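Local structure of type II restriction enzyme SfiI (2EZV) at residues Gln3-Leu8 against Ile139-Leu144; Tyr68-Arg73 against Val83-Ser88; Leu117-Glu122 against Ser185-Arg190. The protein recognises the double-stranded DNA sequence GGCCNNNNNGGCC as a tetrameric restriction endonuclease and cuts it to leave fragments with 5'-phosphates. One frame throughout, in Å; residues are numbered along the deposited sequence.

Contact 1: Gln3-Leu8 against Ile139-Leu144; sequences QDYREL and IPHLML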
loop_
_atom_site.group_PDB
_atom_site.type_symbol
_atom_site.label_atom_id
_atom_site.label_comp_id
_atom_site.label_asym_id
_atom_site.label_seq_id
_atom_site.Cartn_x
_atom_site.Cartn_y
_atom_site.Cartn_z
ATOM N N GLN D 3 6.215 -25.600 -3.278
ATOM C CA GLN D 3 5.761 -24.644 -2.273
ATOM C C GLN D 3 6.724 -24.775 -1.090
ATOM O O GLN D 3 6.994 -23.808 -0.383
ATOM C CB GLN D 3 4.338 -24.950 -1.797
ATOM C CG GLN D 3 3.222 -24.580 -2.766
ATOM C CD GLN D 3 1.862 -24.553 -2.077
ATOM O OE1 GLN D 3 1.447 -25.537 -1.463
ATOM N NE2 GLN D 3 1.166 -23.418 -2.168
ATOM N N ASP D 4 7.236 -25.987 -0.891
ATOM C CA ASP D 4 8.170 -26.285 0.192
ATOM C C ASP D 4 9.587 -26.094 -0.345
ATOM O O ASP D 4 10.045 -26.850 -1.197
ATOM C CB ASP D 4 7.986 -27.736 0.644
ATOM C CG ASP D 4 8.663 -28.032 1.967
ATOM O OD1 ASP D 4 9.844 -27.667 2.137
ATOM O OD2 ASP D 4 8.009 -28.643 2.835
ATOM N N TYR D 5 10.287 -25.090 0.157
ATOM C CA TYR D 5 11.632 -24.818 -0.314
ATOM C C TYR D 5 12.588 -26.006 -0.156
ATOM O O TYR D 5 13.556 -26.125 -0.902
ATOM C CB TYR D 5 12.191 -23.599 0.404
ATOM C CG TYR D 5 12.761 -23.895 1.765
ATOM C CD1 TYR D 5 14.134 -24.085 1.935
ATOM C CD2 TYR D 5 11.935 -24.003 2.883
ATOM C CE1 TYR D 5 14.670 -24.369 3.179
ATOM C CE2 TYR D 5 12.461 -24.293 4.139
ATOM C CZ TYR D 5 13.830 -24.474 4.274
ATOM O OH TYR D 5 14.365 -24.770 5.496
ATOM N N ARG D 6 12.328 -26.883 0.809
ATOM C CA ARG D 6 13.199 -28.038 1.009
ATOM C C ARG D 6 13.187 -28.965 -0.206
ATOM O O ARG D 6 14.151 -29.681 -0.453
ATOM C CB ARG D 6 12.791 -28.795 2.281
ATOM C CG ARG D 6 13.119 -28.027 3.565
ATOM C CD ARG D 6 12.411 -28.582 4.790
ATOM N NE ARG D 6 10.966 -28.631 4.612
ATOM C CZ ARG D 6 10.102 -28.913 5.582
ATOM N NH1 ARG D 6 10.538 -29.169 6.811
ATOM N NH2 ARG D 6 8.799 -28.951 5.321
ATOM N N GLU D 7 12.106 -28.940 -0.976
ATOM C CA GLU D 7 12.028 -29.775 -2.159
ATOM C C GLU D 7 12.782 -29.129 -3.317
ATOM O O GLU D 7 12.866 -29.701 -4.403
ATOM C CB GLU D 7 10.584 -29.983 -2.578
ATOM C CG GLU D 7 9.683 -30.461 -1.492
ATOM C CD GLU D 7 8.309 -30.760 -2.022
ATOM O OE1 GLU D 7 7.893 -30.077 -2.987
ATOM O OE2 GLU D 7 7.648 -31.668 -1.474
ATOM N N LEU D 8 13.298 -27.923 -3.107
ATOM C CA LEU D 8 14.058 -27.255 -4.159
ATOM C C LEU D 8 15.471 -27.799 -4.114
ATOM O O LEU D 8 15.959 -28.184 -3.052
ATOM C CB LEU D 8 14.123 -25.738 -3.935
ATOM C CG LEU D 8 12.855 -24.900 -4.091
ATOM C CD1 LEU D 8 13.224 -23.418 -4.028
ATOM C CD2 LEU D 8 12.194 -25.218 -5.414
ATOM N N ILE D 139 16.577 -18.845 12.160
ATOM C CA ILE D 139 15.899 -20.098 11.854
ATOM C C ILE D 139 15.887 -20.358 10.348
ATOM O O ILE D 139 15.907 -19.428 9.541
ATOM C CB ILE D 139 14.446 -20.101 12.376
ATOM C CG1 ILE D 139 13.653 -18.967 11.731
ATOM C CG2 ILE D 139 14.434 -19.931 13.882
ATOM C CD1 ILE D 139 12.165 -19.032 12.037
ATOM N N PRO D 140 15.856 -21.635 9.951
ATOM C CA PRO D 140 15.845 -21.978 8.531
ATOM C C PRO D 140 14.543 -21.560 7.856
ATOM O O PRO D 140 14.511 -21.323 6.648
ATOM C CB PRO D 140 16.033 -23.494 8.546
ATOM C CG PRO D 140 15.280 -23.895 9.785
ATOM C CD PRO D 140 15.727 -22.844 10.789
ATOM N N HIS D 141 13.474 -21.463 8.639
ATOM C CA HIS D 141 12.179 -21.088 8.085
ATOM C C HIS D 141 11.131 -20.880 9.172
ATOM O O HIS D 141 11.287 -21.362 10.285
ATOM C CB HIS D 141 11.710 -22.182 7.120
ATOM C CG HIS D 141 11.707 -23.555 7.724
ATOM N ND1 HIS D 141 10.808 -23.941 8.696
ATOM C CD2 HIS D 141 12.517 -24.621 7.518
ATOM C CE1 HIS D 141 11.064 -25.185 9.063
ATOM N NE2 HIS D 141 12.097 -25.621 8.363
ATOM N N LEU D 142 10.064 -20.160 8.841
ATOM C CA LEU D 142 8.973 -19.905 9.781
ATOM C C LEU D 142 7.757 -20.695 9.317
ATOM O O LEU D 142 7.295 -20.520 8.191
ATOM C CB LEU D 142 8.622 -18.417 9.812
ATOM C CG LEU D 142 7.499 -17.972 10.758
ATOM C CD1 LEU D 142 7.907 -18.197 12.214
ATOM C CD2 LEU D 142 7.214 -16.509 10.520
ATOM N N MET D 143 7.234 -21.558 10.179
ATOM C CA MET D 143 6.081 -22.361 9.812
ATOM C C MET D 143 4.807 -21.531 9.777
ATOM O O MET D 143 4.494 -20.811 10.725
ATOM C CB MET D 143 5.926 -23.539 10.783
ATOM C CG MET D 143 7.037 -24.573 10.669
ATOM S SD MET D 143 7.094 -25.333 9.024
ATOM C CE MET D 143 7.673 -26.972 9.423
ATOM N N LEU D 144 4.085 -21.628 8.667
ATOM C CA LEU D 144 2.834 -20.901 8.483
ATOM C C LEU D 144 1.692 -21.913 8.521
ATOM O O LEU D 144 1.844 -23.045 8.065
ATOM C CB LEU D 144 2.833 -20.176 7.129
ATOM C CG LEU D 144 3.990 -19.223 6.811
ATOM C CD1 LEU D 144 3.824 -18.669 5.400
ATOM C CD2 LEU D 144 4.024 -18.100 7.822
#
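Tyr5 and His141 meet rim to rim, and neither ring lies over the face of the other. Their centroids are 5.5 Å apart and the planes are turned by 58°. The Tyr5 hydroxyl also passes Pro140, with OH 3.7 Å from Pro140 CB. Arg6 lies beside this pair and only brushes strand 141-145: its NH1 is 4.5 Å from Met143 CE. What fixes the guanidinium is a salt bridge with Asp4, which it grips side-on. Arg6 NE reaches Asp4 OD1 at 2.9 Å, and Arg6 NH2 reaches Asp4 OD2 at 2.6 Å. Both oxygens use their syn lone pairs and lie in the guanidinium plane. The anti lone pair of Asp4 OD1 accepts from the backbone N-H of Arg6, N to OD1 2.9 Å. Arg6 CG lies over one face of the Tyr5 ring, near its rim. Tyr5 rests further on Val155 of strand 151-167, and its ring meets that of His188. The arrangement is an Asx turn opening the short 3-10 segment 5-7 ahead of helix 10-41, set against a strand of the PD-(D/E)XK sheet.

Contact 2: Tyr68-Arg73 against Val83-Ser88; sequences YPINRR and VRWLPS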
loop_
_atom_site.group_PDB
_atom_site.type_symbol
_atom_site.label_atom_id
_atom_site.label_comp_id
_atom_site.label_asym_id
_atom_site.label_seq_id
_atom_site.Cartn_x
_atom_site.Cartn_y
_atom_site.Cartn_z
ATOM N N TYR D 68 3.589 -9.696 -2.790
ATOM C CA TYR D 68 2.438 -10.429 -2.261
ATOM C C TYR D 68 2.574 -10.760 -0.773
ATOM O O TYR D 68 3.046 -11.836 -0.413
ATOM C CB TYR D 68 2.308 -11.718 -3.079
ATOM C CG TYR D 68 1.040 -12.521 -2.910
ATOM C CD1 TYR D 68 0.820 -13.655 -3.695
ATOM C CD2 TYR D 68 0.052 -12.149 -1.989
ATOM C CE1 TYR D 68 -0.354 -14.404 -3.574
ATOM C CE2 TYR D 68 -1.129 -12.889 -1.858
ATOM C CZ TYR D 68 -1.326 -14.016 -2.657
ATOM O OH TYR D 68 -2.498 -14.741 -2.565
ATOM N N PRO D 69 2.142 -9.846 0.109
ATOM C CA PRO D 69 2.236 -10.063 1.557
ATOM C C PRO D 69 1.467 -11.255 2.138
ATOM O O PRO D 69 0.378 -11.619 1.675
ATOM C CB PRO D 69 1.731 -8.736 2.151
ATOM C CG PRO D 69 2.004 -7.729 1.069
ATOM C CD PRO D 69 1.602 -8.503 -0.176
ATOM N N ILE D 70 2.052 -11.848 3.170
ATOM C CA ILE D 70 1.428 -12.949 3.879
ATOM C C ILE D 70 1.021 -12.344 5.218
ATOM O O ILE D 70 1.769 -11.542 5.802
ATOM C CB ILE D 70 2.409 -14.123 4.089
ATOM C CG1 ILE D 70 2.515 -14.923 2.785
ATOM C CG2 ILE D 70 1.950 -14.996 5.253
ATOM C CD1 ILE D 70 3.442 -16.122 2.848
ATOM N N ASN D 71 -0.172 -12.708 5.682
ATOM C CA ASN D 71 -0.704 -12.185 6.933
ATOM C C ASN D 71 -0.055 -12.815 8.165
ATOM O O ASN D 71 -0.705 -13.518 8.939
ATOM C CB ASN D 71 -2.219 -12.393 6.963
ATOM C CG ASN D 71 -2.869 -11.754 8.166
ATOM O OD1 ASN D 71 -2.410 -10.728 8.652
ATOM N ND2 ASN D 71 -3.956 -12.350 8.643
ATOM N N ARG D 72 1.235 -12.548 8.336
ATOM C CA ARG D 72 1.998 -13.078 9.452
ATOM C C ARG D 72 3.120 -12.106 9.796
ATOM O O ARG D 72 3.872 -11.669 8.918
ATOM C CB ARG D 72 2.588 -14.445 9.086
ATOM C CG ARG D 72 2.401 -15.510 10.152
ATOM C CD ARG D 72 2.949 -15.055 11.490
ATOM N NE ARG D 72 3.110 -16.135 12.460
ATOM C CZ ARG D 72 3.764 -17.268 12.223
ATOM N NH1 ARG D 72 4.311 -17.496 11.039
ATOM N NH2 ARG D 72 3.921 -18.157 13.191
ATOM N N ARG D 73 3.231 -11.771 11.074
ATOM C CA ARG D 73 4.255 -10.839 11.530
ATOM C C ARG D 73 4.903 -11.355 12.805
ATOM O O ARG D 73 4.306 -12.143 13.538
ATOM C CB ARG D 73 3.628 -9.476 11.827
ATOM C CG ARG D 73 2.806 -8.901 10.698
ATOM C CD ARG D 73 1.787 -7.908 11.223
ATOM N NE ARG D 73 0.423 -8.272 10.853
ATOM C CZ ARG D 73 -0.139 -9.438 11.149
ATOM N NH1 ARG D 73 0.553 -10.346 11.817
ATOM N NH2 ARG D 73 -1.388 -9.699 10.793
ATOM N N VAL D 83 7.050 -11.312 5.934
ATOM C CA VAL D 83 6.697 -12.671 5.525
ATOM C C VAL D 83 5.873 -12.417 4.259
ATOM O O VAL D 83 4.894 -11.670 4.302
ATOM C CB VAL D 83 5.813 -13.375 6.582
ATOM C CG1 VAL D 83 5.524 -14.822 6.147
ATOM C CG2 VAL D 83 6.502 -13.335 7.950
ATOM N N ARG D 84 6.262 -13.029 3.142
ATOM C CA ARG D 84 5.586 -12.776 1.876
ATOM C C ARG D 84 5.692 -13.956 0.912
ATOM O O ARG D 84 6.387 -14.923 1.183
ATOM C CB ARG D 84 6.248 -11.567 1.214
ATOM C CG ARG D 84 7.709 -11.879 0.851
ATOM C CD ARG D 84 8.531 -10.709 0.351
ATOM N NE ARG D 84 9.776 -11.218 -0.227
ATOM C CZ ARG D 84 10.729 -10.474 -0.787
ATOM N NH1 ARG D 84 10.610 -9.157 -0.845
ATOM N NH2 ARG D 84 11.788 -11.060 -1.334
ATOM N N TRP D 85 4.993 -13.858 -0.217
ATOM C CA TRP D 85 5.044 -14.881 -1.259
ATOM C C TRP D 85 6.006 -14.346 -2.315
ATOM O O TRP D 85 5.890 -13.196 -2.745
ATOM C CB TRP D 85 3.681 -15.087 -1.931
ATOM C CG TRP D 85 2.637 -15.758 -1.105
ATOM C CD1 TRP D 85 1.559 -15.174 -0.520
ATOM C CD2 TRP D 85 2.516 -17.165 -0.857
ATOM N NE1 TRP D 85 0.760 -16.128 0.068
ATOM C CE2 TRP D 85 1.323 -17.359 -0.125
ATOM C CE3 TRP D 85 3.297 -18.284 -1.191
ATOM C CZ2 TRP D 85 0.886 -18.627 0.280
ATOM C CZ3 TRP D 85 2.860 -19.549 -0.788
ATOM C CH2 TRP D 85 1.664 -19.706 -0.061
ATOM N N LEU D 86 6.955 -15.169 -2.730
ATOM C CA LEU D 86 7.895 -14.744 -3.742
ATOM C C LEU D 86 7.620 -15.510 -5.033
ATOM O O LEU D 86 7.897 -16.704 -5.131
ATOM C CB LEU D 86 9.329 -15.008 -3.278
ATOM C CG LEU D 86 10.448 -14.605 -4.247
ATOM C CD1 LEU D 86 10.424 -13.089 -4.431
ATOM C CD2 LEU D 86 11.809 -15.064 -3.709
ATOM N N PRO D 87 7.051 -14.836 -6.038
ATOM C CA PRO D 87 6.787 -15.557 -7.287
ATOM C C PRO D 87 8.081 -15.910 -8.010
ATOM O O PRO D 87 9.028 -15.126 -8.020
ATOM C CB PRO D 87 5.919 -14.579 -8.079
ATOM C CG PRO D 87 6.333 -13.249 -7.572
ATOM C CD PRO D 87 6.510 -13.466 -6.084
ATOM N N SER D 88 8.129 -17.099 -8.598
ATOM C CA SER D 88 9.313 -17.529 -9.329
ATOM C C SER D 88 8.969 -18.750 -10.164
ATOM O O SER D 88 7.918 -19.344 -10.000
ATOM C CB SER D 88 10.451 -17.884 -8.365
ATOM O OG SER D 88 10.278 -19.182 -7.839
HETATM O O HOH W 1 -1.124 -14.685 1.704
HETATM O O HOH W 2 5.580 -9.695 7.659
#
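Tyr68 lays one face of its ring against Trp85, whose CD1 stands 3.4 Å above the centre of the phenol. The two side chains run side by side and point the same way. Their planes are 41° apart, so the overlap is oblique. Tyr68 CG is anti to the backbone N (chi1 -168°), which places it beside Trp85 CD1. Ile70 also packs on the indole: its CG1 sits 3.6 Å from the centroid of the Trp85 five-membered ring, over the face, as a CH-pi contact. An alanine in place of Tyr68 would probably leave Trp85 CD1 without its aromatic neighbour and the indole freer to turn. The backbones form a single antiparallel bridge in which Pro69 and Arg84 are the non-hydrogen-bonded pair. Trp85 N gives to Tyr68 O at 2.8 Å, and Ile70 N gives to Val83 O at 3.1 Å. This adds a short extended piece to strand 80-86, which pairs with strand 93-104 in the main sheet and follows the calcium ligand Asp79. Beyond the bridge, Ile70 CG2 packs on Val83 CG1 at 3.7 Å. One water accepts from Trp85 NE1 at 2.9 Å, in the plane of the indole, and gives a weak bond to Pro69 O. A second water accepts a hydrogen bond from Val83 N and donates one to Arg72 O. Arg84 directs its end away, to a salt bridge with Glu66. A second subunit packs its Gln30 on Tyr68 and its Val64 on Pro69.

Contact 3: Leu117-Glu122 against Ser185-Arg190; sequences LPMDAE and SLPHAR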
loop_
_atom_site.group_PDB
_atom_site.type_symbol
_atom_site.label_atom_id
_atom_site.label_comp_id
_atom_site.label_asym_id
_atom_site.label_seq_id
_atom_site.Cartn_x
_atom_site.Cartn_y
_atom_site.Cartn_z
ATOM N N LEU D 117 23.414 -14.757 12.039
ATOM C CA LEU D 117 24.152 -15.786 11.308
ATOM C C LEU D 117 23.178 -16.824 10.723
ATOM O O LEU D 117 22.491 -17.530 11.460
ATOM C CB LEU D 117 25.145 -16.484 12.248
ATOM C CG LEU D 117 26.493 -16.976 11.694
ATOM C CD1 LEU D 117 27.009 -18.112 12.574
ATOM C CD2 LEU D 117 26.347 -17.469 10.265
ATOM N N PRO D 118 23.118 -16.928 9.382
ATOM C CA PRO D 118 22.249 -17.849 8.637
ATOM C C PRO D 118 22.596 -19.342 8.709
ATOM O O PRO D 118 21.700 -20.188 8.688
ATOM C CB PRO D 118 22.333 -17.322 7.201
ATOM C CG PRO D 118 22.728 -15.875 7.374
ATOM C CD PRO D 118 23.754 -15.970 8.464
ATOM N N MET D 119 23.885 -19.664 8.767
ATOM C CA MET D 119 24.317 -21.062 8.840
ATOM C C MET D 119 25.435 -21.259 9.860
ATOM O O MET D 119 26.139 -20.309 10.197
ATOM C CB MET D 119 24.808 -21.538 7.470
ATOM C CG MET D 119 25.956 -20.718 6.920
ATOM S SD MET D 119 26.706 -21.490 5.488
ATOM C CE MET D 119 25.408 -21.258 4.251
ATOM N N ASP D 120 25.601 -22.490 10.346
ATOM C CA ASP D 120 26.660 -22.782 11.311
ATOM C C ASP D 120 28.000 -22.375 10.707
ATOM O O ASP D 120 28.279 -22.668 9.542
ATOM C CB ASP D 120 26.703 -24.273 11.653
ATOM C CG ASP D 120 25.397 -24.783 12.217
ATOM O OD1 ASP D 120 24.670 -24.001 12.863
ATOM O OD2 ASP D 120 25.102 -25.979 12.023
ATOM N N ALA D 121 28.832 -21.712 11.501
ATOM C CA ALA D 121 30.126 -21.251 11.017
ATOM C C ALA D 121 31.301 -21.971 11.658
ATOM O O ALA D 121 31.176 -22.570 12.724
ATOM C CB ALA D 121 30.254 -19.753 11.248
ATOM N N GLU D 122 32.445 -21.898 10.991
ATOM C CA GLU D 122 33.679 -22.524 11.454
ATOM C C GLU D 122 34.832 -22.028 10.584
ATOM O O GLU D 122 34.751 -22.044 9.355
ATOM C CB GLU D 122 33.567 -24.049 11.364
ATOM C CG GLU D 122 33.346 -24.576 9.955
ATOM C CD GLU D 122 32.715 -25.958 9.939
ATOM O OE1 GLU D 122 31.571 -26.094 10.433
ATOM O OE2 GLU D 122 33.360 -26.905 9.434
ATOM N N SER D 185 24.252 -11.116 0.304
ATOM C CA SER D 185 23.287 -12.199 0.362
ATOM C C SER D 185 24.001 -13.373 1.020
ATOM O O SER D 185 24.926 -13.956 0.440
ATOM C CB SER D 185 22.832 -12.577 -1.057
ATOM O OG SER D 185 21.954 -13.697 -1.050
ATOM N N LEU D 186 23.593 -13.712 2.237
ATOM C CA LEU D 186 24.215 -14.819 2.942
ATOM C C LEU D 186 23.461 -16.099 2.659
ATOM O O LEU D 186 22.249 -16.184 2.864
ATOM C CB LEU D 186 24.265 -14.549 4.441
ATOM C CG LEU D 186 25.057 -13.292 4.816
ATOM C CD1 LEU D 186 25.198 -13.224 6.328
ATOM C CD2 LEU D 186 26.428 -13.312 4.146
ATOM N N PRO D 187 24.181 -17.125 2.193
ATOM C CA PRO D 187 23.584 -18.415 1.870
ATOM C C PRO D 187 22.800 -19.089 2.991
ATOM O O PRO D 187 23.217 -19.111 4.154
ATOM C CB PRO D 187 24.781 -19.239 1.384
ATOM C CG PRO D 187 25.945 -18.608 2.088
ATOM C CD PRO D 187 25.640 -17.148 1.989
ATOM N N HIS D 188 21.645 -19.627 2.620
ATOM C CA HIS D 188 20.778 -20.322 3.554
ATOM C C HIS D 188 21.521 -21.516 4.166
ATOM O O HIS D 188 22.453 -22.067 3.568
ATOM C CB HIS D 188 19.523 -20.792 2.812
ATOM C CG HIS D 188 18.500 -21.442 3.689
ATOM N ND1 HIS D 188 18.619 -22.740 4.136
ATOM C CD2 HIS D 188 17.334 -20.976 4.193
ATOM C CE1 HIS D 188 17.567 -23.048 4.874
ATOM N NE2 HIS D 188 16.773 -21.994 4.925
ATOM N N ALA D 189 21.104 -21.905 5.365
ATOM C CA ALA D 189 21.709 -23.025 6.069
ATOM C C ALA D 189 21.896 -24.250 5.164
ATOM O O ALA D 189 22.949 -24.881 5.184
ATOM C CB ALA D 189 20.850 -23.392 7.281
ATOM N N ARG D 190 20.877 -24.578 4.372
ATOM C CA ARG D 190 20.934 -25.732 3.472
ATOM C C ARG D 190 22.153 -25.746 2.562
ATOM O O ARG D 190 22.488 -26.789 1.991
ATOM C CB ARG D 190 19.698 -25.793 2.575
ATOM C CG ARG D 190 18.460 -26.414 3.189
ATOM C CD ARG D 190 17.417 -26.600 2.091
ATOM N NE ARG D 190 17.889 -27.549 1.093
ATOM C CZ ARG D 190 17.351 -27.715 -0.110
ATOM N NH1 ARG D 190 16.310 -26.987 -0.488
ATOM N NH2 ARG D 190 17.853 -28.621 -0.938
#
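The turn that follows strand 176-186 of the main sheet meets the loop leading into strand 121-124, with Pro118 and Met119 set against Leu186, Pro187 and Ala189. Pro118 turns its ring to Leu186, and its CG lies 3.6 Å from Leu186 CB. Pro118 CB is also 3.6 Å from Pro187 O. Met119 reaches further along the turn. Its CG stands between the backbone N and the carbonyl carbon (chi1 58°), and the chain bends at chi3, 71°, which swings CE back onto the turn. There Met119 CE packs on Pro187 CG at 3.5 Å. It is tight against two carbonyls, 3.1 Å from both Pro187 O and His188 O. The contact joins the small two-stranded sheet of strands 121-124 and 131-134 to the main mixed sheet of the PD-(D/E)XK fold. Met119 CB lies against the backbone of Ala189, 3.7 Å from its CA, while Ala189 CB lies 3.6 Å from Pro118 O. The turn is braced from within: Arg190 N gives to His188 ND1 at 2.9 Å, near the imidazole plane and almost straight. His188 NE2 bonds to Pro140 O, so the ring is held at both nitrogens.

Overall arrangement
All three contacts reach the same mixed sheet of the PD-(D/E)XK fold. The centres of contacts 1 and 2 are about 13 Å apart. They touch where Leu142 and Leu144 of strand 141-145 meet Arg72, and where Leu144 meets Ile70. Contacts 1 and 3 have centres about 15 Å apart. They are joined through Arg190 to Leu8 O. Contacts 2 and 3 do not touch; their centres are about 22 Å apart. Along the chain, contact 2 falls wholly between the two segments of contact 1, while the segments of contacts 1 and 3 alternate. Contact 1 and the Arg190 link hold the N-terminal segment 3-8 to strand 141-145 and to the turn after strand 176-186. Contacts 1 and 2 also border neighbouring subunits of the tetramer.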